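Local coordinates for protein mersacidin decarboxylase (Bacillus sp., PDB 1P3Y) that catalyses the oxidative decarboxylation of the C-terminal cysteine of mersacidin to an aminoenethiol, using bound FAD, in mersacidin biosynthesis, at residues A[15-21]-A[87-91]; A[24-29]-A[55-59]; A[37-42]-A[59-63]. All coordinates share one frame; numbering follows the deposited sequence.

Interaction 1: residues A[15-21]-A[87-91]. With FAD (flavin-adenine dinucleotide), chain B.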
loop_
_atom_site.group_PDB
_atom_site.type_symbol
_atom_site.label_atom_id
_atom_site.label_comp_id
_atom_site.label_asym_id
_atom_site.label_seq_id
_atom_site.Cartn_x
_atom_site.Cartn_y
_atom_site.Cartn_z
ATOM N N ILE A 15 12.623 9.648 -26.147
ATOM C CA ILE A 15 13.518 10.298 -25.193
ATOM C C ILE A 15 14.154 9.272 -24.243
ATOM O O ILE A 15 13.444 8.461 -23.639
ATOM C CB ILE A 15 12.745 11.333 -24.354
ATOM C CG1 ILE A 15 12.027 12.322 -25.271
ATOM C CG2 ILE A 15 13.684 12.050 -23.430
ATOM C CD1 ILE A 15 11.177 13.312 -24.525
ATOM N N CYS A 16 15.479 9.313 -24.098
ATOM C CA CYS A 16 16.175 8.379 -23.208
ATOM C C CYS A 16 16.734 9.079 -21.984
ATOM O O CYS A 16 16.658 10.299 -21.875
ATOM C CB CYS A 16 17.312 7.653 -23.929
ATOM S SG CYS A 16 16.777 6.596 -25.309
ATOM N N GLY A 17 17.318 8.300 -21.075
ATOM C CA GLY A 17 17.840 8.848 -19.839
ATOM C C GLY A 17 19.070 9.729 -19.917
ATOM O O GLY A 17 20.184 9.240 -19.988
ATOM N N SER A 18 18.870 11.038 -19.882
ATOM C CA SER A 18 19.980 11.985 -19.922
ATOM C C SER A 18 19.562 13.308 -19.282
ATOM O O SER A 18 18.387 13.686 -19.369
ATOM C CB SER A 18 20.397 12.241 -21.369
ATOM O OG SER A 18 21.109 13.462 -21.455
ATOM N N ILE A 19 20.494 14.006 -18.637
ATOM C CA ILE A 19 20.159 15.304 -18.043
ATOM C C ILE A 19 19.616 16.249 -19.135
ATOM O O ILE A 19 18.723 17.064 -18.886
ATOM C CB ILE A 19 21.401 15.971 -17.384
ATOM C CG1 ILE A 19 21.679 15.332 -16.024
ATOM C CG2 ILE A 19 21.162 17.464 -17.190
ATOM C CD1 ILE A 19 20.680 15.744 -14.935
ATOM N N SER A 20 20.141 16.122 -20.351
ATOM C CA SER A 20 19.701 16.985 -21.451
ATOM C C SER A 20 18.241 16.779 -21.845
ATOM O O SER A 20 17.681 17.583 -22.595
ATOM C CB SER A 20 20.601 16.791 -22.682
ATOM O OG SER A 20 20.338 15.561 -23.339
ATOM N N SER A 21 17.621 15.709 -21.349
ATOM C CA SER A 21 16.209 15.442 -21.656
ATOM C C SER A 21 15.349 16.489 -20.984
ATOM O O SER A 21 14.237 16.789 -21.436
ATOM C CB SER A 21 15.778 14.074 -21.134
ATOM O OG SER A 21 16.557 13.055 -21.726
ATOM N N ILE A 87 15.308 9.439 -32.189
ATOM C CA ILE A 87 15.598 9.280 -30.774
ATOM C C ILE A 87 16.587 10.345 -30.302
ATOM O O ILE A 87 17.761 10.326 -30.666
ATOM C CB ILE A 87 16.170 7.876 -30.482
ATOM C CG1 ILE A 87 15.109 6.819 -30.834
ATOM C CG2 ILE A 87 16.617 7.778 -28.995
ATOM C CD1 ILE A 87 15.581 5.363 -30.683
ATOM N N ILE A 88 16.093 11.280 -29.502
ATOM C CA ILE A 88 16.910 12.345 -28.953
ATOM C C ILE A 88 16.437 12.723 -27.534
ATOM O O ILE A 88 15.299 13.134 -27.321
ATOM C CB ILE A 88 16.868 13.612 -29.876
ATOM C CG1 ILE A 88 17.662 14.754 -29.222
ATOM C CG2 ILE A 88 15.406 14.057 -30.151
ATOM C CD1 ILE A 88 17.849 15.966 -30.116
ATOM N N PRO A 89 17.311 12.583 -26.543
ATOM C CA PRO A 89 18.681 12.096 -26.701
ATOM C C PRO A 89 18.723 10.579 -26.621
ATOM O O PRO A 89 17.854 9.957 -26.010
ATOM C CB PRO A 89 19.410 12.741 -25.533
ATOM C CG PRO A 89 18.355 12.762 -24.465
ATOM C CD PRO A 89 17.111 13.193 -25.216
ATOM N N ALA A 90 19.758 10.006 -27.232
ATOM C CA ALA A 90 19.995 8.572 -27.266
ATOM C C ALA A 90 21.122 8.246 -26.294
ATOM O O ALA A 90 22.134 8.930 -26.291
ATOM C CB ALA A 90 20.390 8.166 -28.662
ATOM N N THR A 91 20.944 7.217 -25.467
ATOM C CA THR A 91 21.960 6.797 -24.498
ATOM C C THR A 91 22.894 5.731 -25.094
ATOM O O THR A 91 22.595 5.109 -26.128
ATOM C CB THR A 91 21.319 6.137 -23.256
ATOM O OG1 THR A 91 20.389 5.147 -23.703
ATOM C CG2 THR A 91 20.605 7.157 -22.370
HETATM P PA FAD B . 16.052 2.567 -19.314
HETATM O O1A FAD B . 15.548 3.834 -18.632
HETATM O O2A FAD B . 15.031 1.647 -19.956
HETATM O O5B FAD B . 16.925 1.640 -18.279
HETATM C C5B FAD B . 17.486 2.126 -17.023
HETATM C C4B FAD B . 16.598 1.786 -15.832
HETATM O O4B FAD B . 15.272 1.519 -16.276
HETATM C C3B FAD B . 17.018 0.528 -15.052
HETATM O O3B FAD B . 17.332 0.989 -13.742
HETATM C C2B FAD B . 15.829 -0.369 -15.160
HETATM O O2B FAD B . 15.532 -1.273 -14.134
HETATM C C1B FAD B . 14.672 0.593 -15.411
HETATM N N9A FAD B . 13.444 0.113 -16.126
HETATM C C8A FAD B . 13.223 -0.263 -17.522
HETATM N N7A FAD B . 11.996 -0.645 -17.795
HETATM C C5A FAD B . 11.301 -0.538 -16.546
HETATM C C6A FAD B . 9.941 -0.809 -16.122
HETATM N N6A FAD B . 8.991 -1.237 -16.969
HETATM N N1A FAD B . 9.608 -0.606 -14.747
HETATM C C2A FAD B . 10.537 -0.174 -13.841
HETATM N N3A FAD B . 11.892 0.130 -14.167
HETATM C C4A FAD B . 12.144 -0.116 -15.593
HETATM N N1 FAD B . 23.571 7.387 -20.139
HETATM C C2 FAD B . 23.974 7.834 -21.391
HETATM O O2 FAD B . 24.371 7.015 -22.263
HETATM N N3 FAD B . 23.932 9.209 -21.673
HETATM C C4 FAD B . 23.497 10.238 -20.754
HETATM O O4 FAD B . 23.509 11.478 -21.115
HETATM C C4X FAD B . 23.085 9.757 -19.515
HETATM N N5 FAD B . 22.617 10.740 -18.575
HETATM C C5X FAD B . 22.156 10.271 -17.304
HETATM C C6 FAD B . 21.678 11.202 -16.331
HETATM C C7 FAD B . 21.189 10.807 -15.018
HETATM C C7M FAD B . 20.680 11.910 -14.046
HETATM C C8 FAD B . 21.196 9.365 -14.684
HETATM C C8M FAD B . 20.710 8.805 -13.362
HETATM C C9 FAD B . 21.657 8.410 -15.604
HETATM C C9A FAD B . 22.148 8.806 -16.916
HETATM N N10 FAD B . 22.673 7.885 -17.984
HETATM C C10 FAD B . 23.122 8.343 -19.232
HETATM C "C1'" FAD B . 22.693 6.486 -17.677
HETATM C "C2'" FAD B . 21.603 5.645 -18.236
HETATM O "O2'" FAD B . 20.306 6.165 -17.695
HETATM C "C3'" FAD B . 21.742 4.231 -17.811
HETATM O "O3'" FAD B . 22.747 3.529 -18.573
HETATM C "C4'" FAD B . 20.433 3.397 -17.918
HETATM O "O4'" FAD B . 20.720 2.054 -17.401
HETATM C "C5'" FAD B . 19.884 3.241 -19.315
HETATM O "O5'" FAD B . 19.025 4.342 -19.650
HETATM P P FAD B . 17.968 4.253 -20.819
HETATM O O1P FAD B . 17.294 5.556 -20.852
HETATM O O2P FAD B . 18.680 3.827 -22.078
HETATM O O3P FAD B . 17.059 2.970 -20.448
#
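C16 N donates to P89 O at 3.1 Å, a bent bond (136° at the hydrogen), and this is the one backbone hydrogen bond that ties the loop 15-21 to 87-91. The strand 84-90 is bent at I88 and P89, where the peptide bond is cis. The P89 ring lies beside the loop. P89 CG lies 3.3 Å from S21 OG and also meets S20 OG and S18 CB. P89 CD reaches I15 CG2 at 4.0 Å. S21 OG is held where it is by C16 O, to which it donates almost straight on (2.8 Å, C=O...O angle 178°). S18 OG forms an ST turn with S20 N at 3.0 Å. It also accepts from S20 OG and is hydrogen-bonded to N123. On the I87 side, C16 SG rests on I87 CG2 at 3.9 Å, with V107 of helix 106-113 touching both residues.

The far end of the contact is the FAD site. T91 places OG1 between its backbone N and carbonyl carbon (chi1 49°), which leaves CG2 turned to C16 CB and G17 O. T91 OG1 donates to FAD O2P at 2.7 Å. It is also hydrogen-bonded to I94 N, as the N-cap of helix 92-99. From the other segment, G17 N donates to FAD O1P at 2.8 Å. This fits the Rossmann-like fold, where the loop after the first strand often holds a cofactor phosphate. T109 of a neighbouring subunit also bonds the cofactor.

One phosphate of FAD is thus gripped from both segments, by a main-chain N-H and by a hydroxyl. No charged side chain of the two segments takes part. The negative charge is probably eased by these neutral donors and by the N-terminus of helix 92-99.

Interaction 2: residues A[24-29]-A[55-59]. With FAD (flavin-adenine dinucleotide), chain C.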
loop_
_atom_site.group_PDB
_atom_site.type_symbol
_atom_site.label_atom_id
_atom_site.label_comp_id
_atom_site.label_asym_id
_atom_site.label_seq_id
_atom_site.Cartn_x
_atom_site.Cartn_y
_atom_site.Cartn_z
ATOM N N ILE A 24 14.261 18.996 -23.353
ATOM C CA ILE A 24 13.609 18.562 -24.583
ATOM C C ILE A 24 12.525 19.501 -25.168
ATOM O O ILE A 24 12.221 19.409 -26.357
ATOM C CB ILE A 24 13.016 17.124 -24.415
ATOM C CG1 ILE A 24 12.806 16.481 -25.792
ATOM C CG2 ILE A 24 11.689 17.175 -23.640
ATOM C CD1 ILE A 24 14.088 16.148 -26.489
ATOM N N SER A 25 11.941 20.396 -24.367
ATOM C CA SER A 25 10.902 21.296 -24.898
ATOM C C SER A 25 11.436 22.228 -26.002
ATOM O O SER A 25 10.704 22.614 -26.921
ATOM C CB SER A 25 10.307 22.152 -23.790
ATOM O OG SER A 25 11.300 22.996 -23.248
ATOM N N SER A 26 12.710 22.592 -25.897
ATOM C CA SER A 26 13.352 23.450 -26.884
ATOM C C SER A 26 13.253 22.830 -28.281
ATOM O O SER A 26 12.959 23.520 -29.267
ATOM C CB SER A 26 14.818 23.645 -26.511
ATOM O OG SER A 26 14.923 24.069 -25.162
ATOM N N TYR A 27 13.507 21.527 -28.364
ATOM C CA TYR A 27 13.426 20.840 -29.637
ATOM C C TYR A 27 11.970 20.648 -29.991
ATOM O O TYR A 27 11.537 20.970 -31.095
ATOM C CB TYR A 27 14.131 19.480 -29.572
ATOM C CG TYR A 27 15.625 19.586 -29.312
ATOM C CD1 TYR A 27 16.119 19.887 -28.031
ATOM C CD2 TYR A 27 16.546 19.427 -30.354
ATOM C CE1 TYR A 27 17.497 20.024 -27.795
ATOM C CE2 TYR A 27 17.917 19.571 -30.134
ATOM C CZ TYR A 27 18.384 19.866 -28.858
ATOM O OH TYR A 27 19.737 20.007 -28.655
ATOM N N LEU A 28 11.213 20.141 -29.028
ATOM C CA LEU A 28 9.800 19.866 -29.224
ATOM C C LEU A 28 8.991 21.060 -29.725
ATOM O O LEU A 28 8.200 20.919 -30.661
ATOM C CB LEU A 28 9.194 19.312 -27.919
ATOM C CG LEU A 28 8.787 17.827 -27.869
ATOM C CD1 LEU A 28 9.888 16.955 -28.430
ATOM C CD2 LEU A 28 8.474 17.423 -26.435
ATOM N N LEU A 29 9.186 22.226 -29.110
ATOM C CA LEU A 29 8.442 23.428 -29.498
ATOM C C LEU A 29 8.906 23.969 -30.849
ATOM O O LEU A 29 8.113 24.493 -31.639
ATOM C CB LEU A 29 8.558 24.506 -28.410
ATOM C CG LEU A 29 7.863 24.172 -27.078
ATOM C CD1 LEU A 29 8.144 25.261 -26.040
ATOM C CD2 LEU A 29 6.357 24.004 -27.312
ATOM N N VAL A 55 6.291 16.559 -20.155
ATOM C CA VAL A 55 6.576 16.520 -21.580
ATOM C C VAL A 55 5.287 16.621 -22.435
ATOM O O VAL A 55 5.333 17.002 -23.606
ATOM C CB VAL A 55 7.386 15.215 -21.927
ATOM C CG1 VAL A 55 7.716 15.142 -23.441
ATOM C CG2 VAL A 55 8.669 15.165 -21.095
ATOM N N SER A 56 4.134 16.302 -21.861
ATOM C CA SER A 56 2.910 16.357 -22.651
ATOM C C SER A 56 2.450 17.787 -22.921
ATOM O O SER A 56 1.570 18.023 -23.750
ATOM C CB SER A 56 1.787 15.578 -21.966
ATOM O OG SER A 56 1.276 16.298 -20.862
ATOM N N TYR A 57 3.018 18.745 -22.206
ATOM C CA TYR A 57 2.650 20.135 -22.447
ATOM C C TYR A 57 3.367 20.674 -23.699
ATOM O O TYR A 57 3.077 21.779 -24.159
ATOM C CB TYR A 57 3.038 21.009 -21.254
ATOM C CG TYR A 57 2.281 20.698 -19.994
ATOM C CD1 TYR A 57 2.937 20.213 -18.867
ATOM C CD2 TYR A 57 0.902 20.857 -19.930
ATOM C CE1 TYR A 57 2.240 19.886 -17.709
ATOM C CE2 TYR A 57 0.198 20.536 -18.773
ATOM C CZ TYR A 57 0.874 20.049 -17.666
ATOM O OH TYR A 57 0.190 19.732 -16.511
ATOM N N PHE A 58 4.301 19.896 -24.246
ATOM C CA PHE A 58 5.081 20.336 -25.400
ATOM C C PHE A 58 4.942 19.465 -26.629
ATOM O O PHE A 58 5.769 19.556 -27.544
ATOM C CB PHE A 58 6.568 20.417 -25.024
ATOM C CG PHE A 58 6.829 21.146 -23.738
ATOM C CD1 PHE A 58 7.303 20.463 -22.622
ATOM C CD2 PHE A 58 6.611 22.518 -23.642
ATOM C CE1 PHE A 58 7.565 21.137 -21.424
ATOM C CE2 PHE A 58 6.869 23.213 -22.447
ATOM C CZ PHE A 58 7.349 22.519 -21.333
ATOM N N CYS A 59 3.918 18.618 -26.662
ATOM C CA CYS A 59 3.720 17.747 -27.805
ATOM C C CYS A 59 2.309 17.215 -27.777
ATOM O O CYS A 59 1.564 17.507 -26.849
ATOM C CB CYS A 59 4.726 16.598 -27.785
ATOM S SG CYS A 59 4.467 15.436 -26.451
HETATM P PA FAD C . 1.333 24.866 -4.142
HETATM O O1A FAD C . 2.054 23.942 -5.116
HETATM O O2A FAD C . 1.749 24.832 -2.683
HETATM O O5B FAD C . -0.287 24.613 -4.168
HETATM C C5B FAD C . -0.987 23.909 -5.237
HETATM C C4B FAD C . -1.241 22.448 -4.888
HETATM O O4B FAD C . -0.347 22.032 -3.861
HETATM C C3B FAD C . -2.647 22.150 -4.338
HETATM O O3B FAD C . -3.233 21.257 -5.279
HETATM C C2B FAD C . -2.383 21.586 -2.980
HETATM O O2B FAD C . -3.257 20.643 -2.427
HETATM C C1B FAD C . -0.962 21.040 -3.085
HETATM N N9A FAD C . -0.119 20.913 -1.852
HETATM C C8A FAD C . 0.504 21.924 -0.999
HETATM N N7A FAD C . 1.181 21.437 0.017
HETATM C C5A FAD C . 1.043 20.017 -0.108
HETATM C C6A FAD C . 1.514 18.885 0.666
HETATM N N6A FAD C . 2.283 19.027 1.758
HETATM N N1A FAD C . 1.144 17.572 0.241
HETATM C C2A FAD C . 0.361 17.371 -0.863
HETATM N N3A FAD C . -0.137 18.419 -1.693
HETATM C C4A FAD C . 0.285 19.727 -1.175
HETATM N N1 FAD C . -0.070 29.697 -11.568
HETATM C C2 FAD C . 0.581 30.913 -11.738
HETATM O O2 FAD C . 0.290 31.899 -11.008
HETATM N N3 FAD C . 1.567 31.028 -12.729
HETATM C C4 FAD C . 1.983 29.970 -13.624
HETATM O O4 FAD C . 2.896 30.189 -14.510
HETATM C C4X FAD C . 1.324 28.760 -13.417
HETATM N N5 FAD C . 1.723 27.667 -14.263
HETATM C C5X FAD C . 1.085 26.404 -14.053
HETATM C C6 FAD C . 1.442 25.282 -14.863
HETATM C C7 FAD C . 0.845 23.963 -14.710
HETATM C C7M FAD C . 1.324 22.812 -15.641
HETATM C C8 FAD C . -0.185 23.788 -13.663
HETATM C C8M FAD C . -0.887 22.475 -13.382
HETATM C C9 FAD C . -0.573 24.860 -12.842
HETATM C C9A FAD C . 0.022 26.179 -12.996
HETATM N N10 FAD C . -0.309 27.405 -12.189
HETATM C C10 FAD C . 0.318 28.644 -12.392
HETATM C "C1'" FAD C . -1.310 27.257 -11.173
HETATM C "C2'" FAD C . -0.846 27.110 -9.770
HETATM O "O2'" FAD C . -0.003 25.873 -9.698
HETATM C "C3'" FAD C . -1.989 26.940 -8.840
HETATM O "O3'" FAD C . -2.645 28.192 -8.548
HETATM C "C4'" FAD C . -1.613 26.300 -7.473
HETATM O "O4'" FAD C . -2.853 26.139 -6.704
HETATM C "C5'" FAD C . -0.654 27.103 -6.629
HETATM O "O5'" FAD C . 0.706 26.793 -6.970
HETATM P P FAD C . 1.906 27.107 -5.995
HETATM O O1P FAD C . 3.117 26.652 -6.687
HETATM O O2P FAD C . 1.849 28.566 -5.619
HETATM O O3P FAD C . 1.521 26.349 -4.620
#
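S25 CB sits over the face of the F58 ring. It is 3.5 Å from the ring centroid and 6° off the ring normal, a well-centred CH-pi contact. F58 can be followed from its base. F58 CB meets L28 CD2 at 3.8 Å, and the two side chains cross at about a right angle. CG stands anti to the F58 carbonyl carbon (chi1 -48°), and this brings the ring to the helix. F58 CG and CD1 are each 3.6 Å from S25 CB. F58 CD2 has a second neighbour, L29 CD1, at 4.0 Å. S25 CB also stays within 3.9 Å of the F58 outer atoms CE1, CE2 and CZ. I19 of a neighbouring subunit also packs on F58.

Beside the ring, L28 carries an almost wholly apolar contact. L28 CB passes 3.5 Å from F58 O, and L28 CD2 reaches V55 CG1 at 3.8 Å. The same methyl touches C59 CB. I24 CG2 makes a longer contact with V55 CG2. Strands 10-15 and 37-42 pack against this layer: I13 and V40 touch L28, and I15 and M42 touch V55.

Y57 leads the other way. Its OH and ring approach the C7M methyl of an FAD whose phosphate is bound by G17 and T91 of that same neighbouring subunit. K71 of a further subunit makes a cation-pi contact with the Y57 ring.

Helix 25-31 joins the parallel strands 10-15 and 37-42, which are neighbours in the sheet. The contact therefore belongs to a beta-alpha-beta crossover of the Rossmann-like fold, with the turn before strand 61-63 packed against its helix.

Interaction 3: residues A[37-42]-A[59-63]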
loop_
_atom_site.group_PDB
_atom_site.type_symbol
_atom_site.label_atom_id
_atom_site.label_comp_id
_atom_site.label_asym_id
_atom_site.label_seq_id
_atom_site.Cartn_x
_atom_site.Cartn_y
_atom_site.Cartn_z
ATOM N N GLU A 37 2.297 16.472 -37.008
ATOM C CA GLU A 37 2.001 16.095 -35.638
ATOM C C GLU A 37 3.257 15.468 -35.014
ATOM O O GLU A 37 4.020 14.768 -35.697
ATOM C CB GLU A 37 0.831 15.104 -35.646
ATOM C CG GLU A 37 0.223 14.802 -34.286
ATOM C CD GLU A 37 -0.855 13.712 -34.345
ATOM O OE1 GLU A 37 -1.216 13.187 -33.255
ATOM O OE2 GLU A 37 -1.333 13.391 -35.472
ATOM N N ILE A 38 3.467 15.738 -33.726
ATOM C CA ILE A 38 4.611 15.215 -32.984
ATOM C C ILE A 38 4.200 14.515 -31.688
ATOM O O ILE A 38 3.485 15.079 -30.845
ATOM C CB ILE A 38 5.574 16.325 -32.554
ATOM C CG1 ILE A 38 5.960 17.204 -33.745
ATOM C CG2 ILE A 38 6.800 15.697 -31.891
ATOM C CD1 ILE A 38 6.912 18.349 -33.366
ATOM N N ARG A 39 4.667 13.285 -31.524
ATOM C CA ARG A 39 4.386 12.525 -30.313
ATOM C C ARG A 39 5.702 12.068 -29.699
ATOM O O ARG A 39 6.747 12.076 -30.356
ATOM C CB ARG A 39 3.509 11.312 -30.619
ATOM C CG ARG A 39 2.081 11.675 -30.888
ATOM C CD ARG A 39 1.261 10.471 -31.287
ATOM N NE ARG A 39 -0.093 10.870 -31.665
ATOM C CZ ARG A 39 -0.994 10.059 -32.210
ATOM N NH1 ARG A 39 -0.708 8.782 -32.454
ATOM N NH2 ARG A 39 -2.184 10.533 -32.530
ATOM N N VAL A 40 5.647 11.649 -28.443
ATOM C CA VAL A 40 6.840 11.195 -27.763
ATOM C C VAL A 40 6.667 9.816 -27.126
ATOM O O VAL A 40 5.570 9.430 -26.732
ATOM C CB VAL A 40 7.231 12.216 -26.680
ATOM C CG1 VAL A 40 8.322 11.662 -25.772
ATOM C CG2 VAL A 40 7.682 13.502 -27.348
ATOM N N VAL A 41 7.770 9.077 -27.060
ATOM C CA VAL A 41 7.830 7.774 -26.410
ATOM C C VAL A 41 9.091 7.898 -25.517
ATOM O O VAL A 41 10.178 8.272 -25.988
ATOM C CB VAL A 41 7.962 6.604 -27.449
ATOM C CG1 VAL A 41 9.242 6.767 -28.305
ATOM C CG2 VAL A 41 7.960 5.249 -26.714
ATOM N N MET A 42 8.944 7.608 -24.226
ATOM C CA MET A 42 10.053 7.741 -23.270
ATOM C C MET A 42 10.510 6.445 -22.607
ATOM O O MET A 42 9.791 5.458 -22.574
ATOM C CB MET A 42 9.649 8.711 -22.152
ATOM C CG MET A 42 8.892 9.973 -22.622
ATOM S SD MET A 42 8.502 11.136 -21.254
ATOM C CE MET A 42 10.178 11.469 -20.555
ATOM N N CYS A 59 3.918 18.618 -26.662
ATOM C CA CYS A 59 3.720 17.747 -27.805
ATOM C C CYS A 59 2.309 17.215 -27.777
ATOM O O CYS A 59 1.564 17.507 -26.849
ATOM C CB CYS A 59 4.726 16.598 -27.785
ATOM S SG CYS A 59 4.467 15.436 -26.451
ATOM N N ASP A 60 1.947 16.413 -28.773
ATOM C CA ASP A 60 0.586 15.894 -28.868
ATOM C C ASP A 60 0.238 14.693 -28.002
ATOM O O ASP A 60 -0.922 14.518 -27.614
ATOM C CB ASP A 60 0.265 15.581 -30.330
ATOM C CG ASP A 60 0.453 16.793 -31.229
ATOM O OD1 ASP A 60 1.206 16.693 -32.226
ATOM O OD2 ASP A 60 -0.142 17.854 -30.929
ATOM N N HIS A 61 1.222 13.858 -27.699
ATOM C CA HIS A 61 0.953 12.692 -26.878
ATOM C C HIS A 61 2.261 12.083 -26.450
ATOM O O HIS A 61 3.233 12.120 -27.191
ATOM C CB HIS A 61 0.146 11.658 -27.657
ATOM C CG HIS A 61 -0.306 10.501 -26.824
ATOM N ND1 HIS A 61 -1.331 10.602 -25.903
ATOM C CD2 HIS A 61 0.158 9.231 -26.738
ATOM C CE1 HIS A 61 -1.476 9.441 -25.287
ATOM N NE2 HIS A 61 -0.586 8.592 -25.775
ATOM N N VAL A 62 2.271 11.506 -25.257
ATOM C CA VAL A 62 3.470 10.887 -24.710
ATOM C C VAL A 62 3.215 9.425 -24.368
ATOM O O VAL A 62 2.365 9.115 -23.535
ATOM C CB VAL A 62 3.916 11.617 -23.412
ATOM C CG1 VAL A 62 5.205 10.999 -22.863
ATOM C CG2 VAL A 62 4.069 13.102 -23.683
ATOM N N TYR A 63 3.946 8.521 -25.005
ATOM C CA TYR A 63 3.788 7.098 -24.713
ATOM C C TYR A 63 4.799 6.717 -23.645
ATOM O O TYR A 63 6.014 6.840 -23.822
ATOM C CB TYR A 63 4.031 6.241 -25.949
ATOM C CG TYR A 63 3.060 6.485 -27.070
ATOM C CD1 TYR A 63 3.422 7.241 -28.186
ATOM C CD2 TYR A 63 1.781 5.937 -27.034
ATOM C CE1 TYR A 63 2.534 7.441 -29.242
ATOM C CE2 TYR A 63 0.890 6.132 -28.078
ATOM C CZ TYR A 63 1.274 6.887 -29.179
ATOM O OH TYR A 63 0.375 7.101 -30.194
#
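V40 pairs with H61 and Y63 in a parallel ladder: V40 N donates to H61 O (2.8 Å, 164°), and V40 O accepts from Y63 N. M42 N continues the ladder to Y63 O at 3.1 Å. Ahead of H61, D60 N donates to I38 O at 2.9 Å. D60 CG, anti to its carbonyl carbon (chi1 -56°), helps bring OD1 to I38 N, where it accepts at 2.9 Å and stands in for a backbone carbonyl.

V40 and V62 share one face, where M42 SD also reaches V62 CG1 at 3.7 Å. R39, V41, H61 and Y63 share the other. R39 is extended and lays CG against H61 CB at 3.8 Å. R39 CD lies 3.9 Å from Y63 CE1. The two side chains cross obliquely, guanidinium and ring planes 71° apart. H61 CD2 lies over the face of the Y63 ring.

Further out, W81 makes a cation-pi contact with R39, H73 meets Y63 edge-to-face, and I78 packs on V41 and Y63.

R39 NH2 forms a salt bridge to E37 OE1 at 2.9 Å. The D60 carboxylate lies near that of E37, so R39 probably offsets the like charges at the start of these two strands.

Interaction 1 is the buried one. It joins the loop after strand 10-15 to the end of strand 84-90 at the cofactor. It mixes apolar packing round P89 with hydroxyls and main-chain N-H groups that meet the phosphate. Interactions 2 and 3 are partly buried and share C59, where the turn 55-59 runs into strand 61-63. Interaction 2 is apolar and packs the turn 55-59 on helix 25-31. Interaction 3 is mostly strand pairing and has charged side chains E37, R39 and D60 at its start. The three meet around I15. Its N probably bonds V41 O of interaction 3, and its CD1 packs on I24 and V55 of interaction 2 and on V40 of interaction 3.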